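Local coordinates for protein chorismate synthase (Campylobacter jejuni, PDB 1SQ1) that probably catalyses the last step of chorismate biosynthesis, eliminating phosphate from 5-enolpyruvylshikimate-3-phosphate with the help of reduced FMN, at residues Val32-Glu36 with Glu37-Asn41; Ser66-Glu70 with Gly71-Gly75; Ala139-Leu142 with Arg143-Ile147. All blocks are in the same frame, centred on the assembly; numbering follows the deposited sequence.

Contact 1: residues Val32-Glu36 with Glu37-Asn41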
loop_
_atom_site.group_PDB
_atom_site.type_symbol
_atom_site.label_atom_id
_atom_site.label_comp_id
_atom_site.label_asym_id
_atom_site.label_seq_id
_atom_site.Cartn_x
_atom_site.Cartn_y
_atom_site.Cartn_z
ATOM N N VAL A 32 -12.088 -13.118 18.842
ATOM C CA VAL A 32 -11.539 -12.218 19.852
ATOM C C VAL A 32 -12.702 -11.713 20.697
ATOM O O VAL A 32 -13.701 -11.193 20.176
ATOM C CB VAL A 32 -10.762 -11.007 19.242
ATOM C CG1 VAL A 32 -10.378 -10.030 20.351
ATOM C CG2 VAL A 32 -9.475 -11.489 18.562
ATOM N N LYS A 33 -12.572 -11.905 22.005
ATOM C CA LYS A 33 -13.601 -11.502 22.944
ATOM C C LYS A 33 -13.824 -10.002 22.760
ATOM O O LYS A 33 -12.968 -9.186 23.089
ATOM C CB LYS A 33 -13.145 -11.837 24.373
ATOM C CG LYS A 33 -14.238 -11.740 25.434
ATOM C CD LYS A 33 -14.386 -10.308 25.941
ATOM C CE LYS A 33 -15.792 -10.016 26.507
ATOM N NZ LYS A 33 -15.879 -8.632 27.122
ATOM N N PHE A 34 -14.972 -9.638 22.205
ATOM C CA PHE A 34 -15.264 -8.234 21.979
ATOM C C PHE A 34 -15.944 -7.591 23.187
ATOM O O PHE A 34 -17.143 -7.763 23.410
ATOM C CB PHE A 34 -16.125 -8.080 20.722
ATOM C CG PHE A 34 -16.242 -6.664 20.238
ATOM C CD1 PHE A 34 -17.283 -5.849 20.670
ATOM C CD2 PHE A 34 -15.299 -6.138 19.354
ATOM C CE1 PHE A 34 -17.392 -4.535 20.227
ATOM C CE2 PHE A 34 -15.395 -4.824 18.904
ATOM C CZ PHE A 34 -16.447 -4.020 19.341
ATOM N N ASP A 35 -15.160 -6.852 23.965
ATOM C CA ASP A 35 -15.659 -6.170 25.152
ATOM C C ASP A 35 -16.225 -4.814 24.766
ATOM O O ASP A 35 -15.546 -3.793 24.903
ATOM C CB ASP A 35 -14.522 -5.985 26.160
ATOM C CG ASP A 35 -14.974 -5.301 27.434
ATOM O OD1 ASP A 35 -14.109 -5.038 28.299
ATOM O OD2 ASP A 35 -16.186 -5.031 27.575
ATOM N N GLU A 36 -17.473 -4.804 24.297
ATOM C CA GLU A 36 -18.113 -3.564 23.875
ATOM C C GLU A 36 -18.256 -2.561 25.002
ATOM O O GLU A 36 -18.675 -1.432 24.781
ATOM C CB GLU A 36 -19.483 -3.840 23.261
ATOM C CG GLU A 36 -19.967 -2.696 22.378
ATOM C CD GLU A 36 -21.174 -3.066 21.525
ATOM O OE1 GLU A 36 -21.161 -4.154 20.897
ATOM O OE2 GLU A 36 -22.128 -2.256 21.463
ATOM N N GLU A 37 -17.906 -2.977 26.212
ATOM C CA GLU A 37 -17.990 -2.095 27.364
ATOM C C GLU A 37 -16.717 -1.276 27.396
ATOM O O GLU A 37 -16.755 -0.047 27.435
ATOM C CB GLU A 37 -18.129 -2.909 28.652
ATOM C CG GLU A 37 -18.411 -2.059 29.879
ATOM C CD GLU A 37 -18.749 -2.876 31.117
ATOM O OE1 GLU A 37 -17.892 -3.679 31.557
ATOM O OE2 GLU A 37 -19.873 -2.706 31.648
ATOM N N PHE A 38 -15.587 -1.976 27.377
ATOM C CA PHE A 38 -14.276 -1.341 27.380
ATOM C C PHE A 38 -14.218 -0.314 26.259
ATOM O O PHE A 38 -13.503 0.684 26.354
ATOM C CB PHE A 38 -13.196 -2.393 27.166
ATOM C CG PHE A 38 -11.835 -1.825 26.911
ATOM C CD1 PHE A 38 -11.403 -1.576 25.616
ATOM C CD2 PHE A 38 -10.986 -1.529 27.974
ATOM C CE1 PHE A 38 -10.144 -1.042 25.385
ATOM C CE2 PHE A 38 -9.723 -0.994 27.757
ATOM C CZ PHE A 38 -9.299 -0.748 26.463
ATOM N N LEU A 39 -14.966 -0.572 25.191
ATOM C CA LEU A 39 -15.016 0.342 24.064
ATOM C C LEU A 39 -15.790 1.575 24.487
ATOM O O LEU A 39 -15.283 2.694 24.431
ATOM C CB LEU A 39 -15.726 -0.305 22.877
ATOM C CG LEU A 39 -16.251 0.671 21.823
ATOM C CD1 LEU A 39 -15.093 1.260 21.032
ATOM C CD2 LEU A 39 -17.210 -0.053 20.903
ATOM N N GLN A 40 -17.023 1.358 24.923
ATOM C CA GLN A 40 -17.874 2.456 25.337
ATOM C C GLN A 40 -17.246 3.293 26.443
ATOM O O GLN A 40 -17.435 4.504 26.485
ATOM C CB GLN A 40 -19.230 1.928 25.788
ATOM C CG GLN A 40 -20.252 3.021 25.998
ATOM C CD GLN A 40 -20.499 3.830 24.737
ATOM O OE1 GLN A 40 -20.955 3.294 23.723
ATOM N NE2 GLN A 40 -20.195 5.126 24.792
ATOM N N ASN A 41 -16.497 2.656 27.338
ATOM C CA ASN A 41 -15.859 3.395 28.422
ATOM C C ASN A 41 -14.736 4.281 27.928
ATOM O O ASN A 41 -14.607 5.425 28.353
ATOM C CB ASN A 41 -15.302 2.452 29.485
ATOM C CG ASN A 41 -16.383 1.831 30.326
ATOM O OD1 ASN A 41 -17.347 2.498 30.705
ATOM N ND2 ASN A 41 -16.227 0.549 30.641
#
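The carboxylate of Asp-35 lies against the start of the helix, OD1 resting beside CB of Phe-38 while OD2 faces the backbone amides. With CG anti to the backbone N (chi1 -179°), the short side chain folds forward over the first turn, and Phe-38 N donates to Asp-35 OD2 at 3.1 Å along a nearly straight path, reaching it from well above the carboxylate plane. Glu-37 N is a second donor to the same oxygen, though its position is less certain. This makes Asp-35 the N-cap of helix 36-45, a place that suits aspartate because a short acceptor can meet amides that have no carbonyl one turn earlier; its negative charge probably also complements the helix dipole. From Lys-33, NZ makes a long salt bridge to Asp-35 OD2 at 3.6 Å. Regular helical bonding follows, Leu-39 N to Asp-35 O at 3.3 Å and Gln-40 N to Glu-36 O at 3.2 Å. On the buried side, Leu-39 sends CD2 to within 4.3 Å of Phe-34 CZ and also packs beside the aliphatic CG of Glu-36. Met-140 of helix 128-143, modelled as selenomethionine, touches both Phe-34 and Leu-39, whose apolar side chains fit this interior position.

Contact 2: residues Ser66-Glu70 with Gly71-Gly75. With SO4 (sulfate ion), chain C.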
loop_
_atom_site.group_PDB
_atom_site.type_symbol
_atom_site.label_atom_id
_atom_site.label_comp_id
_atom_site.label_asym_id
_atom_site.label_seq_id
_atom_site.Cartn_x
_atom_site.Cartn_y
_atom_site.Cartn_z
ATOM N N SER A 66 -20.700 -4.252 12.605
ATOM C CA SER A 66 -20.341 -5.561 12.060
ATOM C C SER A 66 -18.996 -6.062 12.557
ATOM O O SER A 66 -18.397 -5.482 13.461
ATOM C CB SER A 66 -20.277 -5.481 10.538
ATOM O OG SER A 66 -19.281 -4.557 10.136
ATOM N N GLY A 67 -18.525 -7.142 11.944
ATOM C CA GLY A 67 -17.245 -7.713 12.313
ATOM C C GLY A 67 -17.297 -8.530 13.585
ATOM O O GLY A 67 -16.314 -9.181 13.956
ATOM N N VAL A 68 -18.437 -8.486 14.264
ATOM C CA VAL A 68 -18.619 -9.234 15.500
ATOM C C VAL A 68 -19.967 -9.939 15.524
ATOM O O VAL A 68 -20.960 -9.437 14.991
ATOM C CB VAL A 68 -18.537 -8.327 16.732
ATOM C CG1 VAL A 68 -17.131 -7.787 16.886
ATOM C CG2 VAL A 68 -19.534 -7.198 16.600
ATOM N N PHE A 69 -19.983 -11.106 16.162
ATOM C CA PHE A 69 -21.178 -11.932 16.281
ATOM C C PHE A 69 -21.077 -12.847 17.506
ATOM O O PHE A 69 -20.150 -13.655 17.607
ATOM C CB PHE A 69 -21.346 -12.782 15.022
ATOM C CG PHE A 69 -22.413 -13.821 15.143
ATOM C CD1 PHE A 69 -22.156 -15.145 14.783
ATOM C CD2 PHE A 69 -23.674 -13.482 15.632
ATOM C CE1 PHE A 69 -23.136 -16.123 14.913
ATOM C CE2 PHE A 69 -24.663 -14.445 15.768
ATOM C CZ PHE A 69 -24.395 -15.773 15.405
ATOM N N GLU A 70 -22.038 -12.728 18.422
ATOM C CA GLU A 70 -22.060 -13.528 19.651
ATOM C C GLU A 70 -20.902 -13.189 20.597
ATOM O O GLU A 70 -20.335 -14.078 21.241
ATOM C CB GLU A 70 -22.011 -15.030 19.341
ATOM C CG GLU A 70 -23.289 -15.652 18.780
ATOM C CD GLU A 70 -23.137 -17.155 18.544
ATOM O OE1 GLU A 70 -22.208 -17.554 17.799
ATOM O OE2 GLU A 70 -23.947 -17.936 19.098
ATOM N N GLY A 71 -20.544 -11.909 20.669
ATOM C CA GLY A 71 -19.467 -11.483 21.555
ATOM C C GLY A 71 -18.044 -11.660 21.054
ATOM O O GLY A 71 -17.098 -11.213 21.704
ATOM N N TYR A 72 -17.883 -12.310 19.905
ATOM C CA TYR A 72 -16.557 -12.533 19.341
ATOM C C TYR A 72 -16.371 -11.918 17.954
ATOM O O TYR A 72 -17.329 -11.756 17.193
ATOM C CB TYR A 72 -16.254 -14.032 19.296
ATOM C CG TYR A 72 -15.918 -14.614 20.650
ATOM C CD1 TYR A 72 -16.863 -14.643 21.675
ATOM C CD2 TYR A 72 -14.640 -15.102 20.919
ATOM C CE1 TYR A 72 -16.542 -15.142 22.941
ATOM C CE2 TYR A 72 -14.305 -15.604 22.179
ATOM C CZ TYR A 72 -15.261 -15.621 23.187
ATOM O OH TYR A 72 -14.939 -16.114 24.433
ATOM N N THR A 73 -15.132 -11.560 17.635
ATOM C CA THR A 73 -14.840 -10.969 16.339
ATOM C C THR A 73 -14.922 -12.058 15.289
ATOM O O THR A 73 -14.450 -13.174 15.491
ATOM C CB THR A 73 -13.432 -10.329 16.290
ATOM O OG1 THR A 73 -12.427 -11.327 16.521
ATOM C CG2 THR A 73 -13.314 -9.234 17.339
ATOM N N THR A 74 -15.528 -11.713 14.164
ATOM C CA THR A 74 -15.706 -12.639 13.065
ATOM C C THR A 74 -14.466 -12.719 12.186
ATOM O O THR A 74 -14.235 -13.716 11.505
ATOM C CB THR A 74 -16.896 -12.205 12.213
ATOM O OG1 THR A 74 -16.619 -10.937 11.603
ATOM C CG2 THR A 74 -18.131 -12.057 13.092
ATOM N N GLY A 75 -13.658 -11.665 12.218
ATOM C CA GLY A 75 -12.463 -11.634 11.401
ATOM C C GLY A 75 -12.688 -10.736 10.208
ATOM O O GLY A 75 -11.801 -10.558 9.387
HETATM S S SO4 C . -20.290 -9.839 10.211
HETATM O O1 SO4 C . -20.621 -9.034 11.414
HETATM O O2 SO4 C . -20.993 -11.149 10.304
HETATM O O3 SO4 C . -20.737 -9.104 8.994
HETATM O O4 SO4 C . -18.819 -10.069 10.150
#
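The chain doubles back through a type I' turn from Phe-69 to Tyr-72, pairing two short, weakly bonded antiparallel strands in which Val-68 and Thr-73 form a non-hydrogen-bonded pair. Phe-69 N donates to Tyr-72 O at 2.9 Å, whereas the return bond from Tyr-72 N to Phe-69 O is weak. Thr-74 N closes the open end on Gly-67 O at 2.7 Å, almost straight at the hydrogen. On one face, Val-68 CG1 sits 4.1 Å from Thr-73 CG2, two beta-branched residues suited to extended backbone; Phe-34 packs on Val-68 and Val-32 on Thr-73. Glu-70 CG lies over the rim of the Phe-69 ring on one face, and the carbonyl oxygen Glu-70 O meets the edge of the Tyr-72 ring. This is a beta hairpin with a two-residue loop, Glu-70 and Gly-71, both with positive phi; glycine fits the second place because a CB there would collide with Glu-70 O. At the other end a sulfate ion, probably picked up from the crystallisation medium, is held by Thr-74 OG1, which donates to its O4 at 2.8 Å, and weakly by Gly-67 N. OG1 sits between the backbone N and the carbonyl carbon (chi1 65°), which turns it to the sulfate, while CG2 lies near CB of Phe-69. Ser-124 N of the third subunit also binds the sulfate, which therefore lies between subunits.

Contact 3: residues Ala139-Leu142 with Arg143-Ile147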
loop_
_atom_site.group_PDB
_atom_site.type_symbol
_atom_site.label_atom_id
_atom_site.label_comp_id
_atom_site.label_asym_id
_atom_site.label_seq_id
_atom_site.Cartn_x
_atom_site.Cartn_y
_atom_site.Cartn_z
ATOM N N ALA A 139 -7.150 -2.668 21.222
ATOM C CA ALA A 139 -6.664 -3.056 22.548
ATOM C C ALA A 139 -7.200 -4.442 22.897
ATOM O O ALA A 139 -6.562 -5.189 23.637
ATOM C CB ALA A 139 -7.092 -2.049 23.597
HETATM N N MSE A 140 -8.367 -4.785 22.357
HETATM C CA MSE A 140 -8.944 -6.088 22.606
HETATM C C MSE A 140 -7.994 -7.177 22.125
HETATM O O MSE A 140 -7.814 -8.181 22.800
HETATM C CB MSE A 140 -10.312 -6.192 21.931
HETATM C CG MSE A 140 -11.386 -5.360 22.623
HETATM SE SE MSE A 140 -12.997 -5.119 21.573
HETATM C CE MSE A 140 -13.347 -3.247 21.951
ATOM N N LEU A 141 -7.365 -6.982 20.974
ATOM C CA LEU A 141 -6.414 -7.977 20.471
ATOM C C LEU A 141 -5.128 -7.931 21.291
ATOM O O LEU A 141 -4.455 -8.940 21.445
ATOM C CB LEU A 141 -6.104 -7.729 18.987
ATOM C CG LEU A 141 -5.114 -8.610 18.204
ATOM C CD1 LEU A 141 -3.715 -8.074 18.316
ATOM C CD2 LEU A 141 -5.185 -10.039 18.704
ATOM N N LEU A 142 -4.801 -6.756 21.824
ATOM C CA LEU A 142 -3.599 -6.577 22.632
ATOM C C LEU A 142 -3.705 -7.237 24.001
ATOM O O LEU A 142 -2.710 -7.713 24.553
ATOM C CB LEU A 142 -3.297 -5.088 22.810
ATOM C CG LEU A 142 -2.687 -4.361 21.611
ATOM C CD1 LEU A 142 -2.421 -2.913 21.981
ATOM C CD2 LEU A 142 -1.383 -5.043 21.210
ATOM N N ARG A 143 -4.913 -7.248 24.553
ATOM C CA ARG A 143 -5.152 -7.864 25.852
ATOM C C ARG A 143 -4.845 -9.356 25.753
ATOM O O ARG A 143 -4.284 -9.939 26.678
ATOM C CB ARG A 143 -6.609 -7.658 26.299
ATOM C CG ARG A 143 -6.888 -8.149 27.718
ATOM C CD ARG A 143 -8.352 -7.981 28.146
ATOM N NE ARG A 143 -8.592 -8.474 29.511
ATOM C CZ ARG A 143 -8.341 -7.788 30.628
ATOM N NH1 ARG A 143 -8.587 -8.336 31.813
ATOM N NH2 ARG A 143 -7.865 -6.547 30.569
ATOM N N GLU A 144 -5.192 -9.970 24.625
ATOM C CA GLU A 144 -4.945 -11.395 24.443
ATOM C C GLU A 144 -3.471 -11.744 24.589
ATOM O O GLU A 144 -3.140 -12.909 24.760
ATOM C CB GLU A 144 -5.442 -11.861 23.074
ATOM C CG GLU A 144 -6.937 -11.638 22.848
ATOM C CD GLU A 144 -7.820 -12.543 23.694
ATOM O OE1 GLU A 144 -9.057 -12.345 23.682
ATOM O OE2 GLU A 144 -7.284 -13.458 24.357
ATOM N N PHE A 145 -2.591 -10.746 24.525
ATOM C CA PHE A 145 -1.149 -10.977 24.661
ATOM C C PHE A 145 -0.622 -10.230 25.875
ATOM O O PHE A 145 0.590 -10.100 26.078
ATOM C CB PHE A 145 -0.399 -10.504 23.415
ATOM C CG PHE A 145 -0.618 -11.371 22.209
ATOM C CD1 PHE A 145 0.406 -12.177 21.725
ATOM C CD2 PHE A 145 -1.849 -11.389 21.562
ATOM C CE1 PHE A 145 0.206 -12.990 20.620
ATOM C CE2 PHE A 145 -2.059 -12.197 20.460
ATOM C CZ PHE A 145 -1.032 -13.000 19.984
ATOM N N ASP A 146 -1.561 -9.750 26.680
ATOM C CA ASP A 146 -1.264 -8.990 27.889
ATOM C C ASP A 146 -0.338 -7.824 27.669
ATOM O O ASP A 146 0.641 -7.632 28.399
ATOM C CB ASP A 146 -0.720 -9.892 28.997
ATOM C CG ASP A 146 -1.832 -10.518 29.812
ATOM O OD1 ASP A 146 -2.727 -9.745 30.243
ATOM O OD2 ASP A 146 -1.813 -11.757 30.025
ATOM N N ILE A 147 -0.669 -7.047 26.643
ATOM C CA ILE A 147 0.075 -5.853 26.296
ATOM C C ILE A 147 -0.835 -4.721 26.762
ATOM O O ILE A 147 -1.993 -4.616 26.350
ATOM C CB ILE A 147 0.333 -5.778 24.774
ATOM C CG1 ILE A 147 1.245 -6.934 24.359
ATOM C CG2 ILE A 147 0.997 -4.457 24.420
ATOM C CD1 ILE A 147 1.565 -6.994 22.874
#
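The Phe-145 ring presents its edge to the last turn of the helix: Leu-141 O lies near the ring plane, 3.6 Å from CD2, and Leu-141 CD2 approaches the neighbouring CE2 at 4.2 Å. Tyr-359 of the second subunit meets this phenylalanine edge-to-face, and Leu-355 of that subunit packs on it too, so an aromatic residue here serves both the helix end and the subunit interface. The backbone N of Arg-143 still bonds in the helical manner to Ala-139 O, at 2.8 Å. Beyond it the chain leaves helix 128-143 through a Schellman motif, in which Ile-147 N donates to Leu-142 O at 3.0 Å and Asp-146 N to Arg-143 O at 2.7 Å. Asp-146 is the C-prime residue and adopts the positive phi (52°) that reverses the chain, a conformation aspartate tolerates better than most residues other than glycine and asparagine. Leu-142 O also accepts from Phe-145 N; the two donors come from opposite faces of its carbonyl plane, so this helix-terminal oxygen is gripped twice. Typical of the motif is the hydrophobic pair that brackets the turn: Leu-142 CD2 touches Ile-147 CD1 at 3.9 Å. The leucine CG lies opposite the carbonyl carbon (chi1 -76°), and of the two branches it is CD2 that turns to the isoleucine; Leu-344 of helix 325-346 packs on the same leucine. Glu-144 lays its aliphatic CG against Met-140 O.

Overall arrangement
From the N terminus, contact 1 comes first, where the loop after strand 21-26 enters helix 36-45; contact 2 is the small hairpin that follows strand 62-64, and contact 3 ends helix 128-143 before strand 148-156. Each closes a short local turn of chain, and they run in series, neither nesting nor crossing. Contact 1 joins the other two: the backbone of its loop probably bonds to the hairpin through Val-32 O with Thr-73 N and Phe-34 N with Gly-71 O, while Phe-38 CE1 lies on Ala-139 CB, so that helix 36-45 packs on helix 128-143 with the hairpin alongside its leading loop. Contacts 2 and 3 do not touch, their nearest atoms being about 6 Å apart.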